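Aminoglycoside N(3)-acetyltransferase (Enterobacter cloacae, PDB 6NP4) probably confers resistance to 2-deoxystreptamine antibiotics such as gentamicin, kanamycin and tobramycin by transferring an acetyl group from acetyl-CoA to their 3-amino group. Local coordinates at residues D64-Q69 with S188-R193. Residues are numbered along the deposited sequence; the frame is centred on the assembly and turned at random.
Sequences DSPYEQ and SMPLLR. With TOY (tobramycin), chain B.
Bends at chi2 (-72°) and chi3 (131°) turn the side chain of Met-189, on strand 184-193, so that its sulfur and methyl come to Ser-65 and Pro-66, while Ser-65 turns OG away from its own backbone N (chi1 176°) to meet them. The contact thus sets the start of the short helix 67-70, with Pro-66 at its N-cap, against one strand of the two-stranded antiparallel hairpin 184-193/196-205, beside the tobramycin site of this antibiotic N-acetyltransferase. Met-189 suits the junction because its flexible thioether can lie across the proline ring: SD lies 3.7 Å from CD of Pro-66, and CE reaches on to within 4.3 Å of CB of Tyr-67. Pro-66, the centre of an inverse gamma turn, presents a compact apolar corner, a ring of carbons with no N-H of its own; its CG rests against CD of Pro-190 at 3.8 Å. Backbone hydrogen bonds between Met-189 and Val-200, and between Leu-191 and Val-198, pair the strand with 196-205.

The turn also delivers the next two residues to the drug. Tyr-67 lays one ring face against the sugar, with tobramycin C23 3.8 Å above the plane over the centre, a flat surface for a pyranose. Glu-68 adds charge: its OE2 accepts from both tobramycin O43 (2.7 Å) and O63 (2.8 Å), so one carboxylate oxygen grips two hydroxyls. Asp-118 joins the two themes, since its OD2 also bonds tobramycin while its OD1 bonds Ser-65 OG, the same hydroxyl oxygen that touches Met-189 CE at 3.3 Å.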
ATOM      1  N   ASP A  64      15.357  -1.380  -2.285  1.00 15.09           N
ATOM      2  CA  ASP A  64      16.263  -2.170  -3.115  1.00 15.92           C
ATOM      3  C   ASP A  64      15.605  -3.439  -3.639  1.00 15.27           C
ATOM      4  O   ASP A  64      16.278  -4.432  -3.892  1.00 17.32           O
ATOM      5  CB  ASP A  64      17.544  -2.483  -2.347  1.00 18.35           C
ATOM      6  CG  ASP A  64      18.270  -1.231  -1.914  1.00 21.41           C
ATOM      7  OD1 ASP A  64      18.229  -0.232  -2.651  1.00 24.04           O
ATOM      8  OD2 ASP A  64      18.901  -1.254  -0.850  1.00 24.32           O
ATOM      9  N   SER A  65      14.313  -3.416  -3.876  1.00 15.18           N
ATOM     10  CA  SER A  65      13.688  -4.591  -4.458  1.00 14.82           C
ATOM     11  C   SER A  65      14.238  -4.861  -5.857  1.00 15.18           C
ATOM     12  O   SER A  65      14.224  -3.958  -6.700  1.00 16.61           O
ATOM     13  CB  SER A  65      12.208  -4.360  -4.592  1.00 15.52           C
ATOM     14  OG  SER A  65      11.676  -5.497  -5.240  1.00 16.32           O
ATOM     15  N   PRO A  66      14.701  -6.083  -6.145  1.00 15.08           N
ATOM     16  CA  PRO A  66      15.257  -6.389  -7.476  1.00 15.28           C
ATOM     17  C   PRO A  66      14.179  -6.785  -8.484  1.00 15.56           C
ATOM     18  O   PRO A  66      14.321  -7.748  -9.247  1.00 17.17           O
ATOM     19  CB  PRO A  66      16.211  -7.547  -7.179  1.00 16.39           C
ATOM     20  CG  PRO A  66      15.553  -8.273  -6.057  1.00 16.35           C
ATOM     21  CD  PRO A  66      14.889  -7.203  -5.209  1.00 15.43           C
ATOM     22  N   TYR A  67      13.083  -6.030  -8.496  1.00 15.30           N
ATOM     23  CA  TYR A  67      11.939  -6.337  -9.354  1.00 14.94           C
ATOM     24  C   TYR A  67      12.313  -6.237 -10.828  1.00 15.47           C
ATOM     25  O   TYR A  67      12.208  -7.214 -11.580  1.00 16.25           O
ATOM     26  CB  TYR A  67      10.806  -5.362  -9.021  1.00 15.10           C
ATOM     27  CG  TYR A  67       9.498  -5.644  -9.713  1.00 14.50           C
ATOM     28  CD1 TYR A  67       8.571  -6.525  -9.156  1.00 15.04           C
ATOM     29  CD2 TYR A  67       9.189  -5.044 -10.926  1.00 15.33           C
ATOM     30  CE1 TYR A  67       7.358  -6.785  -9.780  1.00 15.72           C
ATOM     31  CE2 TYR A  67       7.968  -5.305 -11.566  1.00 16.12           C
ATOM     32  CZ  TYR A  67       7.068  -6.183 -10.971  1.00 15.39           C
ATOM     33  OH  TYR A  67       5.858  -6.474 -11.561  1.00 16.32           O
ATOM     34  N   GLU A  68      12.766  -5.060 -11.260  1.00 16.93           N
ATOM     35  CA  GLU A  68      13.089  -4.876 -12.673  1.00 18.95           C
ATOM     36  C   GLU A  68      14.206  -5.814 -13.097  1.00 18.39           C
ATOM     37  O   GLU A  68      14.232  -6.292 -14.236  1.00 19.46           O
ATOM     38  CB  GLU A  68      13.483  -3.421 -12.930  1.00 22.57           C
ATOM     39  CG  GLU A  68      12.326  -2.414 -12.794  1.00 27.37           C
ATOM     40  CD  GLU A  68      12.100  -1.895 -11.375  1.00 34.20           C
ATOM     41  OE1 GLU A  68      12.663  -2.429 -10.396  1.00 34.75           O
ATOM     42  OE2 GLU A  68      11.330  -0.933 -11.225  1.00 37.10           O
ATOM     43  N   GLN A  69      15.158  -6.062 -12.196  1.00 17.68           N
ATOM     44  CA  GLN A  69      16.351  -6.843 -12.500  1.00 18.88           C
ATOM     45  C   GLN A  69      16.057  -8.325 -12.648  1.00 18.84           C
ATOM     46  O   GLN A  69      16.861  -9.040 -13.249  1.00 21.03           O
ATOM     47  CB  GLN A  69      17.398  -6.628 -11.400  1.00 21.27           C
ATOM     48  CG  GLN A  69      17.916  -5.190 -11.305  1.00 22.22           C
ATOM     49  CD  GLN A  69      17.081  -4.297 -10.373  1.00 22.27           C
ATOM     50  OE1 GLN A  69      15.942  -4.601 -10.030  1.00 21.77           O
ATOM     51  NE2 GLN A  69      17.665  -3.180  -9.968  1.00 24.28           N
ATOM     52  N   SER A 188      11.859 -12.579  -8.994  1.00 14.78           N
ATOM     53  CA  SER A 188      12.562 -13.304  -7.951  1.00 15.10           C
ATOM     54  C   SER A 188      12.964 -12.342  -6.854  1.00 13.98           C
ATOM     55  O   SER A 188      13.421 -11.229  -7.129  1.00 15.07           O
ATOM     56  CB  SER A 188      13.827 -13.979  -8.495  1.00 16.69           C
ATOM     57  OG  SER A 188      13.526 -14.910  -9.519  1.00 17.97           O
ATOM     58  N   MET A 189      12.806 -12.792  -5.612  1.00 15.19           N
ATOM     59  CA  MET A 189      13.182 -11.999  -4.446  1.00 15.38           C
ATOM     60  C   MET A 189      14.101 -12.806  -3.541  1.00 15.72           C
ATOM     61  O   MET A 189      13.904 -14.023  -3.374  1.00 16.65           O
ATOM     62  CB  MET A 189      11.961 -11.576  -3.624  1.00 15.47           C
ATOM     63  CG  MET A 189      11.045 -10.606  -4.353  1.00 15.44           C
ATOM     64  SD  MET A 189      11.687  -8.974  -4.526  1.00 15.03           S
ATOM     65  CE  MET A 189      11.458  -8.608  -6.260  1.00 15.61           C
ATOM     66  N   PRO A 190      15.075 -12.153  -2.903  1.00 16.07           N
ATOM     67  CA  PRO A 190      15.974 -12.855  -1.979  1.00 16.68           C
ATOM     68  C   PRO A 190      15.462 -12.708  -0.558  1.00 18.53           C
ATOM     69  O   PRO A 190      15.338 -11.581  -0.054  1.00 19.74           O
ATOM     70  CB  PRO A 190      17.297 -12.127  -2.206  1.00 17.33           C
ATOM     71  CG  PRO A 190      16.888 -10.691  -2.515  1.00 18.53           C
ATOM     72  CD  PRO A 190      15.511 -10.767  -3.148  1.00 17.47           C
ATOM     73  N   LEU A 191      15.071 -13.831   0.058  1.00 21.25           N
ATOM     74  CA  LEU A 191      14.457 -13.891   1.381  1.00 22.39           C
ATOM     75  C   LEU A 191      15.464 -14.412   2.395  1.00 21.41           C
ATOM     76  O   LEU A 191      16.416 -15.091   2.038  1.00 22.40           O
ATOM     77  CB  LEU A 191      13.212 -14.826   1.389  1.00 25.37           C
ATOM     78  CG  LEU A 191      12.105 -14.668   0.359  1.00 29.73           C
ATOM     79  CD1 LEU A 191      10.982 -15.641   0.656  1.00 31.85           C
ATOM     80  CD2 LEU A 191      11.601 -13.272   0.369  1.00 30.81           C
ATOM     81  N   LEU A 192      15.225 -14.125   3.667  1.00 22.03           N
ATOM     82  CA  LEU A 192      15.950 -14.789   4.738  1.00 24.40           C
ATOM     83  C   LEU A 192      15.114 -15.942   5.250  1.00 27.66           C
ATOM     84  O   LEU A 192      13.931 -15.766   5.575  1.00 28.46           O
ATOM     85  CB  LEU A 192      16.248 -13.859   5.908  1.00 25.88           C
ATOM     86  CG  LEU A 192      17.298 -12.783   5.681  1.00 27.07           C
ATOM     87  CD1 LEU A 192      17.303 -11.828   6.865  1.00 27.48           C
ATOM     88  CD2 LEU A 192      18.675 -13.412   5.473  1.00 27.47           C
ATOM     89  N   ARG A 193      15.726 -17.113   5.312  1.00 32.27           N
ATOM     90  CA  ARG A 193      15.097 -18.280   5.907  1.00 36.73           C
ATOM     91  C   ARG A 193      16.135 -18.929   6.813  1.00 39.32           C
ATOM     92  O   ARG A 193      17.184 -19.380   6.343  1.00 38.78           O
ATOM     93  CB  ARG A 193      14.568 -19.229   4.830  1.00 40.16           C
ATOM     94  CG  ARG A 193      13.311 -18.688   4.128  1.00 42.74           C
ATOM     95  CD  ARG A 193      12.845 -19.581   2.993  1.00 44.83           C
ATOM     96  NE  ARG A 193      11.595 -19.106   2.398  1.00 45.76           N
ATOM     97  CZ  ARG A 193      11.027 -19.640   1.319  1.00 46.55           C
ATOM     98  NH1 ARG A 193      11.596 -20.672   0.708  1.00 46.10           N
ATOM     99  NH2 ARG A 193       9.888 -19.140   0.851  1.00 46.78           N
TER
HETATM  100  C11 TOY B 301       2.933   2.979 -10.290  0.61 24.72           C
HETATM  101  O11 TOY B 301       2.247   2.206  -9.356  0.61 22.94           O
HETATM  102  C21 TOY B 301       2.600   4.463 -10.016  0.61 27.13           C
HETATM  103  N21 TOY B 301       2.928   4.768  -8.593  0.61 28.83           N
HETATM  104  C31 TOY B 301       1.190   4.771 -10.268  0.61 26.27           C
HETATM  105  C41 TOY B 301       0.788   4.365 -11.630  0.61 24.35           C
HETATM  106  O41 TOY B 301      -0.639   4.433 -11.766  0.61 23.42           O
HETATM  107  C51 TOY B 301       1.162   2.920 -11.936  0.61 23.44           C
HETATM  108  O51 TOY B 301       2.582   2.667 -11.669  0.61 23.58           O
HETATM  109  C61 TOY B 301       0.897   2.628 -13.380  0.61 22.81           C
HETATM  110  N61 TOY B 301       1.159   1.228 -13.667  0.61 22.69           N
HETATM  111  C12 TOY B 301       3.241  -1.449  -7.422  0.61 16.04           C
HETATM  112  N12 TOY B 301       3.392  -2.853  -7.039  0.61 15.19           N
HETATM  113  C22 TOY B 301       1.764  -1.141  -7.689  0.61 18.55           C
HETATM  114  C32 TOY B 301       1.599   0.343  -8.072  0.61 20.59           C
HETATM  115  N32 TOY B 301       0.208   0.620  -8.399  0.61 22.32           N
HETATM  116  C42 TOY B 301       2.456   0.796  -9.275  0.61 20.62           C
HETATM  117  C52 TOY B 301       3.912   0.359  -9.079  0.61 18.22           C
HETATM  118  O52 TOY B 301       4.631   0.544 -10.273  0.61 18.85           O
HETATM  119  C62 TOY B 301       4.047  -1.122  -8.678  0.61 16.14           C
HETATM  120  O62 TOY B 301       5.403  -1.397  -8.422  0.61 13.62           O
HETATM  121  C13 TOY B 301       5.961  -2.498  -9.046  0.61 14.14           C
HETATM  122  C23 TOY B 301       7.055  -3.016  -8.127  0.61 13.83           C
HETATM  123  O23 TOY B 301       6.445  -3.315  -6.882  0.61 13.95           O
HETATM  124  C33 TOY B 301       8.146  -2.013  -7.950  0.61 14.42           C
HETATM  125  N33 TOY B 301       9.206  -2.580  -7.024  0.61 14.38           N
HETATM  126  C43 TOY B 301       8.709  -1.592  -9.282  0.61 15.76           C
HETATM  127  O43 TOY B 301       9.669  -0.553  -9.108  0.61 18.37           O
HETATM  128  C53 TOY B 301       7.577  -1.100 -10.194  0.61 16.63           C
HETATM  129  O53 TOY B 301       6.588  -2.165 -10.323  0.61 15.12           O
HETATM  130  C63 TOY B 301       8.052  -0.665 -11.551  0.61 19.50           C
HETATM  131  O63 TOY B 301       8.793  -1.677 -12.168  0.61 22.02           O